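Local coordinates for nucleotidyltransferase-like protein (PDB 3C18) that is of uncharacterised function but probably acts as a nucleotidyltransferase, joining a nucleotidyltransferase-like domain to a helix-turn-helix domain, at residues A[4-9]-A[63-68]; A[22-27]-A[95-100]; A[267-272]-A[284-289]. All coordinates share one frame; numbering follows the deposited sequence. Where two conformers were deposited one is given.

Contact 1 of 3, residues A[4-9]-A[63-68]; sequences QATRTI and LRVSLH
One bond grips Thr6 OG1, given to Met2 O a turn earlier in the same helix, so the hydroxyl is tied back to its own backbone and the methyl CG2 is the part offered to the sheet. This is helix-on-sheet packing in a nucleotidyltransferase-like alpha/beta domain: helix 2-15 lies over one side of a five-stranded mixed sheet and meets strand 63-71. The short axes come within 10.2 Å and cross at -59°, and no hydrogen bond passes between the segments. The helix is kinked here, with Ile9 N bonded three residues back to Thr6 O at 2.7 Å.

Ile9 is the main apolar finger. Its CG1 stands anti to the carbonyl carbon and the chain runs on extended (chi2 -177°), which brings CD1 tip to tip against Val65, 4.0 Å from Val65 CG2. Its other branch, CG2, slides past Leu67 in the opposite sense, with Leu67 CD1 at 4.1 Å. Beside them, on neighbouring strand 40-46, Leu42 touches Val65 and Val44 touches Leu67, while Tyr58 of strand 53-60 adjoins Ile9. Ser66 OG and His68 NE2 both bond to Asp36 OD2. At the start of the strand, Leu63 holds CG anti to its backbone N and reaches Ala5 with one methyl, Leu63 CD2 lying 4.0 Å from Ala5 CB.

Contact 2 of 3, residues A[22-27]-A[95-100]; sequences IIAVEK and TIIFER
Ile22 O is held by two neighbouring amides: Ile97 N at 2.7 Å in the plane of the carbonyl, and Phe98 N in a weak bond at 3.3 Å. Ile22 N returns a bond to Phe98 O at 2.7 Å. Two residues on, Ala24 and Thr95 form a hydrogen-bonded pair with reciprocal bonds, Ala24 N to Thr95 O and Thr95 N to Ala24 O, both 2.8 Å and nearly straight. Between the Ile22 end and this pair, Ile23 and Ile96 form a non-hydrogen-bonded pair.

Side chains follow this pattern. Ile22 crosses Phe98 obliquely, its CD1 4.0 Å from Phe98 CB. The extra residue, Ile97, has an almost helical psi of -33° that brings its side chain round toward strand 22-26; CG1, beside the backbone N, then rests 3.7 Å from Ala24 CB, while Ile97 CB meets Ile22 CG2. On the other face, Ile23 bends at both torsions (chi1 -87°, chi2 -84°) so that CD1 leans over the partner strand, 3.6 Å from Thr95 O and beside Ile96 CG1.

Farther out, the guanidinium of Arg100 lays one face against the rim of the Phe98 ring, with Phe98 CZ 3.6 Å above the plane of the group; Arg100 NH1 is bonded to Thr19 O. Helix 2-15 covers Ile97 with Glu3 and Tyr10, and Leu104 of helix 103-110 touches both Ile23 and Ile96. Glu99 ties the strand to that helix through bonds to Leu104 N and Thr105 OG1.

Two residues, Ile97 and Phe98, thus face one, Ile22: a classic beta bulge, set in the antiparallel pairing of an outermost strand of the nucleotidyltransferase-like sheet.

Contact 3 of 3, residues A[267-272]-A[284-289]; sequences GLIRIS and VTYEPV
Ser272 OG and Thr285 OG1 lie 2.6 Å apart in a short hydroxyl pair, each oxygen in the crowded position between its backbone N and carbonyl carbon. A water bonded to Ser272 OG also donates to Arg270 O at 2.7 Å. Most backbone bonds are nearly straight, as Arg270 N to Glu287 O (2.8 Å, 173°) and Val289 N to Leu268 O (2.9 Å, its donor well above the carbonyl plane); Glu287 N to Arg270 O is more bent.

On the same face Arg270 and Glu287 run side by side. Their salt bridge is long, Arg270 NH2 to Glu287 OE1 at 3.6 Å, with the two planes 83° apart, and a water linking Arg270 NE to Glu287 OE1 supplements it. Val289 CG2 covers a guanidinium face.

On the other face Ile271, CG1 anti to its backbone N, packs against Val284 CG1 at 3.7 Å and lies alongside the Tyr286 ring, CD1 3.9 Å from Tyr286 CE1. An alanine here would probably loosen Val284 and the Tyr286 ring by removing CG1 and CD1. Ile269 CG2 meets the ring's edge, and Tyr286 OH bonds to His57 of the second subunit. Ile264 of helix 253-265 backs Ile269 and Ile271; Gly267, with positive phi, ends that helix in a Schellman motif. The hairpin following this helix is consistent with the wing of a winged helix-turn-helix domain.

From the N terminus, helix 2-15 leads directly into strand 19-26. Contact 1 closes a loop from the helix to strand 63-71; contact 2 opens inside that loop and closes beyond it, at strand 95-99. The two therefore cross along the chain, and their centres lie about 10 Å apart. Together they tie the N-terminal helix and the outermost strand 95-99 to the nucleotidyltransferase-like sheet. Contact 3 comes later, in series, as a local hairpin with 11 residues between its segments, its centre about 56 Å from that of contact 1. In the dimer, however, Ile271 packs on Arg64 of the second subunit, setting one chain's hairpin against the other's strand 63-71.

Contact 1 of 3, residues A[4-9]-A[63-68]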
loop_
_atom_site.group_PDB
_atom_site.type_symbol
_atom_site.label_atom_id
_atom_site.label_comp_id
_atom_site.label_asym_id
_atom_site.label_seq_id
_atom_site.Cartn_x
_atom_site.Cartn_y
_atom_site.Cartn_z
ATOM N N GLN A 4 23.192 20.555 21.174
ATOM C CA GLN A 4 24.554 21.055 21.097
ATOM C C GLN A 4 25.326 20.241 20.080
ATOM O O GLN A 4 26.107 20.789 19.317
ATOM C CB GLN A 4 25.243 21.011 22.476
ATOM N N ALA A 5 25.074 18.938 20.049
ATOM C CA ALA A 5 25.864 18.007 19.201
ATOM C C ALA A 5 25.477 18.057 17.718
ATOM O O ALA A 5 26.216 17.569 16.851
ATOM C CB ALA A 5 25.753 16.574 19.711
ATOM N N THR A 6 24.326 18.658 17.432
ATOM C CA THR A 6 23.822 18.733 16.033
ATOM C C THR A 6 23.619 20.168 15.540
ATOM O O THR A 6 23.116 20.413 14.432
ATOM C CB THR A 6 22.476 17.986 15.853
ATOM O OG1 THR A 6 21.458 18.641 16.606
ATOM C CG2 THR A 6 22.572 16.546 16.304
ATOM N N ARG A 7 24.028 21.114 16.370
ATOM C CA ARG A 7 23.766 22.528 16.101
ATOM C C ARG A 7 24.248 22.968 14.731
ATOM O O ARG A 7 23.593 23.756 14.043
ATOM C CB ARG A 7 24.397 23.417 17.179
ATOM C CG ARG A 7 23.920 24.854 17.153
ATOM C CD ARG A 7 24.555 25.634 18.281
ATOM N NE ARG A 7 24.174 25.106 19.587
ATOM C CZ ARG A 7 24.762 25.444 20.729
ATOM N NH1 ARG A 7 25.771 26.298 20.729
ATOM N NH2 ARG A 7 24.353 24.921 21.868
ATOM N N THR A 8 25.394 22.441 14.343
ATOM C CA THR A 8 26.029 22.820 13.077
ATOM C C THR A 8 25.209 22.316 11.902
ATOM O O THR A 8 25.316 22.816 10.773
ATOM C CB THR A 8 27.469 22.273 12.990
ATOM O OG1 THR A 8 28.285 22.926 13.971
ATOM C CG2 THR A 8 28.058 22.505 11.615
ATOM N N ILE A 9 24.376 21.329 12.180
ATOM C CA ILE A 9 23.532 20.737 11.138
ATOM C C ILE A 9 22.144 21.379 11.103
ATOM O O ILE A 9 21.656 21.736 10.053
ATOM C CB ILE A 9 23.378 19.197 11.293
ATOM C CG1 ILE A 9 24.738 18.506 11.154
ATOM C CG2 ILE A 9 22.375 18.641 10.241
ATOM C CD1 ILE A 9 24.706 16.988 11.205
ATOM N N LEU A 63 29.638 11.594 15.213
ATOM C CA LEU A 63 28.184 11.410 15.323
ATOM C C LEU A 63 27.491 11.364 13.986
ATOM O O LEU A 63 27.506 12.330 13.246
ATOM C CB LEU A 63 27.570 12.537 16.157
ATOM C CG LEU A 63 26.113 12.315 16.580
ATOM C CD1 LEU A 63 26.025 11.197 17.633
ATOM C CD2 LEU A 63 25.494 13.587 17.110
ATOM N N ARG A 64 26.880 10.222 13.704
ATOM C CA ARG A 64 26.129 9.997 12.461
ATOM C C ARG A 64 24.691 10.396 12.659
ATOM O O ARG A 64 24.010 9.949 13.582
ATOM C CB ARG A 64 26.206 8.540 12.019
ATOM C CG ARG A 64 27.594 8.091 11.724
ATOM C CD ARG A 64 27.698 6.593 11.708
ATOM N NE ARG A 64 27.424 6.021 10.397
ATOM C CZ ARG A 64 27.083 4.750 10.193
ATOM N NH1 ARG A 64 26.949 3.918 11.219
ATOM N NH2 ARG A 64 26.851 4.315 8.961
ATOM N N VAL A 65 24.242 11.262 11.770
ATOM C CA VAL A 65 22.937 11.902 11.881
ATOM C C VAL A 65 22.133 11.710 10.610
ATOM O O VAL A 65 22.579 12.033 9.536
ATOM C CB VAL A 65 23.105 13.427 12.127
ATOM C CG1 VAL A 65 21.762 14.130 12.335
ATOM C CG2 VAL A 65 24.027 13.665 13.297
ATOM N N SER A 66 20.935 11.154 10.777
ATOM C CA SER A 66 19.934 11.093 9.703
ATOM C C SER A 66 18.944 12.253 9.863
ATOM O O SER A 66 18.399 12.487 10.924
ATOM C CB SER A 66 19.157 9.773 9.731
ATOM O OG SER A 66 18.342 9.682 8.581
ATOM N N LEU A 67 18.737 12.976 8.783
ATOM C CA LEU A 67 17.774 14.047 8.785
ATOM C C LEU A 67 16.580 13.753 7.867
ATOM O O LEU A 67 16.722 13.606 6.639
ATOM C CB LEU A 67 18.461 15.348 8.419
ATOM C CG LEU A 67 17.687 16.636 8.668
ATOM C CD1 LEU A 67 18.614 17.764 8.983
ATOM C CD2 LEU A 67 16.833 16.947 7.449
ATOM N N HIS A 68 15.417 13.663 8.502
ATOM C CA HIS A 68 14.131 13.553 7.811
ATOM C C HIS A 68 13.462 14.918 7.698
ATOM O O HIS A 68 13.172 15.557 8.686
ATOM C CB HIS A 68 13.223 12.534 8.491
ATOM C CG HIS A 68 13.637 11.107 8.236
ATOM N ND1 HIS A 68 12.827 10.197 7.589
ATOM C CD2 HIS A 68 14.796 10.452 8.504
ATOM C CE1 HIS A 68 13.458 9.034 7.497
ATOM N NE2 HIS A 68 14.660 9.165 8.037
#

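Contact 2 of 3, residues A[22-27]-A[95-100]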
loop_
_atom_site.group_PDB
_atom_site.type_symbol
_atom_site.label_atom_id
_atom_site.label_comp_id
_atom_site.label_asym_id
_atom_site.label_seq_id
_atom_site.Cartn_x
_atom_site.Cartn_y
_atom_site.Cartn_z
ATOM N N ILE A 22 11.715 21.071 14.918
ATOM C CA ILE A 22 12.834 20.161 14.828
ATOM C C ILE A 22 12.895 19.318 16.073
ATOM O O ILE A 22 12.901 19.811 17.192
ATOM C CB ILE A 22 14.179 20.884 14.619
ATOM C CG1 ILE A 22 14.104 21.858 13.433
ATOM C CG2 ILE A 22 15.302 19.884 14.415
ATOM C CD1 ILE A 22 15.350 22.686 13.319
ATOM N N ILE A 23 12.875 18.023 15.836
ATOM C CA ILE A 23 12.874 17.008 16.873
ATOM C C ILE A 23 14.117 16.161 16.750
ATOM O O ILE A 23 14.542 15.833 15.655
ATOM C CB ILE A 23 11.629 16.079 16.707
ATOM C CG1 ILE A 23 10.427 16.667 17.444
ATOM C CG2 ILE A 23 11.914 14.684 17.210
ATOM C CD1 ILE A 23 10.369 16.333 18.915
ATOM N N ALA A 24 14.689 15.804 17.895
ATOM C CA ALA A 24 15.840 14.918 17.940
ATOM C C ALA A 24 15.525 13.619 18.709
ATOM O O ALA A 24 14.924 13.630 19.775
ATOM C CB ALA A 24 17.053 15.648 18.511
ATOM N N VAL A 25 15.930 12.510 18.108
ATOM C CA VAL A 25 15.744 11.184 18.661
ATOM C C VAL A 25 17.064 10.438 18.662
ATOM O O VAL A 25 17.704 10.267 17.636
ATOM C CB VAL A 25 14.785 10.367 17.781
ATOM C CG1 VAL A 25 14.413 9.032 18.446
ATOM C CG2 VAL A 25 13.554 11.195 17.443
ATOM N N GLU A 26 17.441 9.967 19.836
ATOM C CA GLU A 26 18.682 9.221 20.014
ATOM C C GLU A 26 18.451 7.740 19.877
ATOM O O GLU A 26 17.410 7.210 20.269
ATOM C CB GLU A 26 19.254 9.509 21.397
ATOM C CG GLU A 26 20.608 8.885 21.632
ATOM C CD GLU A 26 21.225 9.354 22.933
ATOM O OE1 GLU A 26 20.459 9.577 23.893
ATOM O OE2 GLU A 26 22.465 9.510 22.982
ATOM N N LYS A 27 19.436 7.066 19.319
ATOM C CA LYS A 27 19.376 5.613 19.219
ATOM C C LYS A 27 19.269 4.988 20.601
ATOM O O LYS A 27 19.794 5.508 21.581
ATOM C CB LYS A 27 20.590 5.048 18.496
ATOM C CG LYS A 27 21.883 5.210 19.240
ATOM C CD LYS A 27 22.965 4.453 18.534
ATOM C CE LYS A 27 24.297 4.634 19.215
ATOM N NZ LYS A 27 25.259 3.746 18.544
ATOM N N THR A 95 12.912 14.776 21.433
ATOM C CA THR A 95 13.255 16.045 22.091
ATOM C C THR A 95 13.120 17.220 21.161
ATOM O O THR A 95 13.683 17.224 20.077
ATOM C CB THR A 95 14.696 16.031 22.584
ATOM O OG1 THR A 95 14.883 14.922 23.471
ATOM C CG2 THR A 95 15.054 17.343 23.270
ATOM N N ILE A 96 12.371 18.222 21.597
ATOM C CA ILE A 96 12.112 19.431 20.786
ATOM C C ILE A 96 13.332 20.335 20.800
ATOM O O ILE A 96 13.709 20.875 21.831
ATOM C CB ILE A 96 10.905 20.238 21.292
ATOM C CG1 ILE A 96 9.617 19.435 21.118
ATOM C CG2 ILE A 96 10.787 21.565 20.582
ATOM C CD1 ILE A 96 8.500 20.002 21.908
ATOM N N ILE A 97 13.945 20.478 19.631
ATOM C CA ILE A 97 15.166 21.267 19.462
ATOM C C ILE A 97 14.785 22.679 19.106
ATOM O O ILE A 97 15.450 23.635 19.488
ATOM C CB ILE A 97 16.071 20.696 18.326
ATOM C CG1 ILE A 97 16.691 19.370 18.752
ATOM C CG2 ILE A 97 17.169 21.642 17.968
ATOM C CD1 ILE A 97 17.435 19.436 20.036
ATOM N N PHE A 98 13.683 22.804 18.389
ATOM C CA PHE A 98 13.251 24.098 17.881
ATOM C C PHE A 98 11.844 24.029 17.381
ATOM O O PHE A 98 11.433 23.023 16.823
ATOM C CB PHE A 98 14.164 24.529 16.723
ATOM C CG PHE A 98 13.651 25.705 15.954
ATOM C CD1 PHE A 98 13.925 26.995 16.370
ATOM C CD2 PHE A 98 12.877 25.525 14.821
ATOM C CE1 PHE A 98 13.436 28.078 15.666
ATOM C CE2 PHE A 98 12.380 26.596 14.127
ATOM C CZ PHE A 98 12.654 27.871 14.541
ATOM N N GLU A 99 11.112 25.115 17.576
ATOM C CA GLU A 99 9.766 25.199 17.014
ATOM C C GLU A 99 9.260 26.608 16.886
ATOM O O GLU A 99 9.710 27.518 17.557
ATOM C CB GLU A 99 8.773 24.358 17.819
ATOM C CG GLU A 99 8.646 24.785 19.267
ATOM C CD GLU A 99 7.486 24.118 19.984
ATOM O OE1 GLU A 99 6.459 23.826 19.341
ATOM O OE2 GLU A 99 7.599 23.892 21.202
ATOM N N ARG A 100 8.340 26.763 15.953
ATOM C CA ARG A 100 7.625 28.002 15.774
ATOM C C ARG A 100 6.161 27.764 16.048
ATOM O O ARG A 100 5.612 26.740 15.678
ATOM C CB ARG A 100 7.772 28.534 14.352
ATOM C CG ARG A 100 9.119 29.156 14.035
ATOM C CD ARG A 100 9.101 29.757 12.631
ATOM N NE ARG A 100 10.321 30.499 12.352
ATOM C CZ ARG A 100 11.376 29.993 11.728
ATOM N NH1 ARG A 100 11.359 28.744 11.305
ATOM N NH2 ARG A 100 12.452 30.742 11.518
#

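Contact 3 of 3, residues A[267-272]-A[284-289]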
loop_
_atom_site.group_PDB
_atom_site.type_symbol
_atom_site.label_atom_id
_atom_site.label_comp_id
_atom_site.label_asym_id
_atom_site.label_seq_id
_atom_site.Cartn_x
_atom_site.Cartn_y
_atom_site.Cartn_z
ATOM N N GLY A 267 -28.301 -3.856 2.930
ATOM C CA GLY A 267 -29.483 -3.032 3.131
ATOM C C GLY A 267 -29.233 -1.681 3.732
ATOM O O GLY A 267 -30.161 -1.017 4.132
ATOM N N LEU A 268 -27.982 -1.238 3.746
ATOM C CA LEU A 268 -27.633 0.053 4.394
ATOM C C LEU A 268 -27.559 1.235 3.424
ATOM O O LEU A 268 -27.531 2.394 3.810
ATOM C CB LEU A 268 -26.300 -0.083 5.107
ATOM C CG LEU A 268 -26.349 -1.044 6.302
ATOM C CD1 LEU A 268 -24.929 -1.288 6.837
ATOM C CD2 LEU A 268 -27.253 -0.453 7.368
ATOM N N ILE A 269 -27.504 0.893 2.149
ATOM C CA ILE A 269 -27.493 1.882 1.078
ATOM C C ILE A 269 -28.535 1.474 0.072
ATOM O O ILE A 269 -28.721 0.288 -0.226
ATOM C CB ILE A 269 -26.101 2.043 0.396
ATOM C CG1 ILE A 269 -25.176 2.936 1.225
ATOM C CG2 ILE A 269 -26.242 2.719 -0.967
ATOM C CD1 ILE A 269 -23.757 3.014 0.676
ATOM N N ARG A 270 -29.255 2.468 -0.412
ATOM C CA ARG A 270 -30.311 2.274 -1.397
ATOM C C ARG A 270 -29.881 2.704 -2.772
ATOM O O ARG A 270 -29.505 3.808 -2.976
ATOM C CB ARG A 270 -31.572 3.079 -0.997
ATOM C CG ARG A 270 -32.767 2.896 -1.955
ATOM C CD ARG A 270 -34.088 3.425 -1.349
ATOM N NE ARG A 270 -33.849 4.625 -0.548
ATOM C CZ ARG A 270 -33.981 4.680 0.774
ATOM N NH1 ARG A 270 -34.409 3.615 1.451
ATOM N NH2 ARG A 270 -33.711 5.816 1.413
ATOM N N ILE A 271 -29.989 1.796 -3.718
ATOM C CA ILE A 271 -29.643 2.077 -5.130
ATOM C C ILE A 271 -30.867 2.427 -5.969
ATOM O O ILE A 271 -31.904 1.769 -5.919
ATOM C CB ILE A 271 -28.847 0.870 -5.779
ATOM C CG1 ILE A 271 -28.345 1.256 -7.150
ATOM C CG2 ILE A 271 -29.696 -0.366 -5.866
ATOM C CD1 ILE A 271 -27.386 0.260 -7.760
ATOM N N SER A 272 -30.744 3.515 -6.723
ATOM C CA SER A 272 -31.763 3.931 -7.627
ATOM C C SER A 272 -31.176 4.515 -8.893
ATOM O O SER A 272 -29.996 4.582 -9.073
ATOM C CB SER A 272 -32.689 4.971 -6.978
ATOM O OG SER A 272 -31.957 6.122 -6.574
ATOM N N VAL A 284 -26.872 6.293 -11.932
ATOM C CA VAL A 284 -27.095 5.488 -10.750
ATOM C C VAL A 284 -26.849 6.370 -9.562
ATOM O O VAL A 284 -25.902 7.152 -9.557
ATOM C CB VAL A 284 -26.166 4.291 -10.699
ATOM C CG1 VAL A 284 -26.599 3.354 -9.613
ATOM C CG2 VAL A 284 -26.149 3.620 -12.116
ATOM N N THR A 285 -27.728 6.249 -8.558
ATOM C CA THR A 285 -27.651 7.087 -7.356
ATOM C C THR A 285 -27.786 6.232 -6.110
ATOM O O THR A 285 -28.328 5.108 -6.148
ATOM C CB THR A 285 -28.703 8.231 -7.365
ATOM O OG1 THR A 285 -30.015 7.689 -7.240
ATOM C CG2 THR A 285 -28.643 9.028 -8.654
ATOM N N TYR A 286 -27.147 6.722 -5.069
ATOM C CA TYR A 286 -26.971 5.994 -3.814
ATOM C C TYR A 286 -27.317 6.853 -2.634
ATOM O O TYR A 286 -27.005 8.065 -2.584
ATOM C CB TYR A 286 -25.529 5.557 -3.665
ATOM C CG TYR A 286 -25.020 4.788 -4.853
ATOM C CD1 TYR A 286 -25.307 3.463 -5.011
ATOM C CD2 TYR A 286 -24.297 5.421 -5.854
ATOM C CE1 TYR A 286 -24.847 2.763 -6.108
ATOM C CE2 TYR A 286 -23.831 4.715 -6.954
ATOM C CZ TYR A 286 -24.110 3.367 -7.064
ATOM O OH TYR A 286 -23.678 2.616 -8.149
ATOM N N GLU A 287 -27.982 6.229 -1.674
ATOM C CA GLU A 287 -28.427 6.981 -0.500
ATOM C C GLU A 287 -28.399 6.091 0.743
ATOM O O GLU A 287 -28.838 4.971 0.667
ATOM C CB GLU A 287 -29.867 7.460 -0.724
ATOM C CG GLU A 287 -30.305 8.597 0.187
ATOM C CD GLU A 287 -31.712 9.097 -0.158
ATOM O OE1 GLU A 287 -32.447 8.355 -0.863
ATOM O OE2 GLU A 287 -32.049 10.241 0.257
ATOM N N PRO A 288 -27.891 6.598 1.867
ATOM C CA PRO A 288 -27.949 5.755 3.056
ATOM C C PRO A 288 -29.384 5.577 3.522
ATOM O O PRO A 288 -30.189 6.512 3.507
ATOM C CB PRO A 288 -27.130 6.523 4.105
ATOM C CG PRO A 288 -26.647 7.772 3.434
ATOM C CD PRO A 288 -27.455 7.965 2.176
ATOM N N VAL A 289 -29.682 4.341 3.883
ATOM C CA VAL A 289 -30.997 3.958 4.377
ATOM C C VAL A 289 -31.124 4.321 5.851
ATOM O O VAL A 289 -30.145 4.327 6.619
ATOM C CB VAL A 289 -31.258 2.448 4.178
ATOM C CG1 VAL A 289 -32.488 2.002 4.926
ATOM C CG2 VAL A 289 -31.398 2.154 2.714
HETATM O O HOH W 1 -27.450 3.544 6.412
HETATM O O HOH W 2 -30.637 5.962 -4.241
HETATM O O HOH W 3 -32.914 6.599 -2.911
#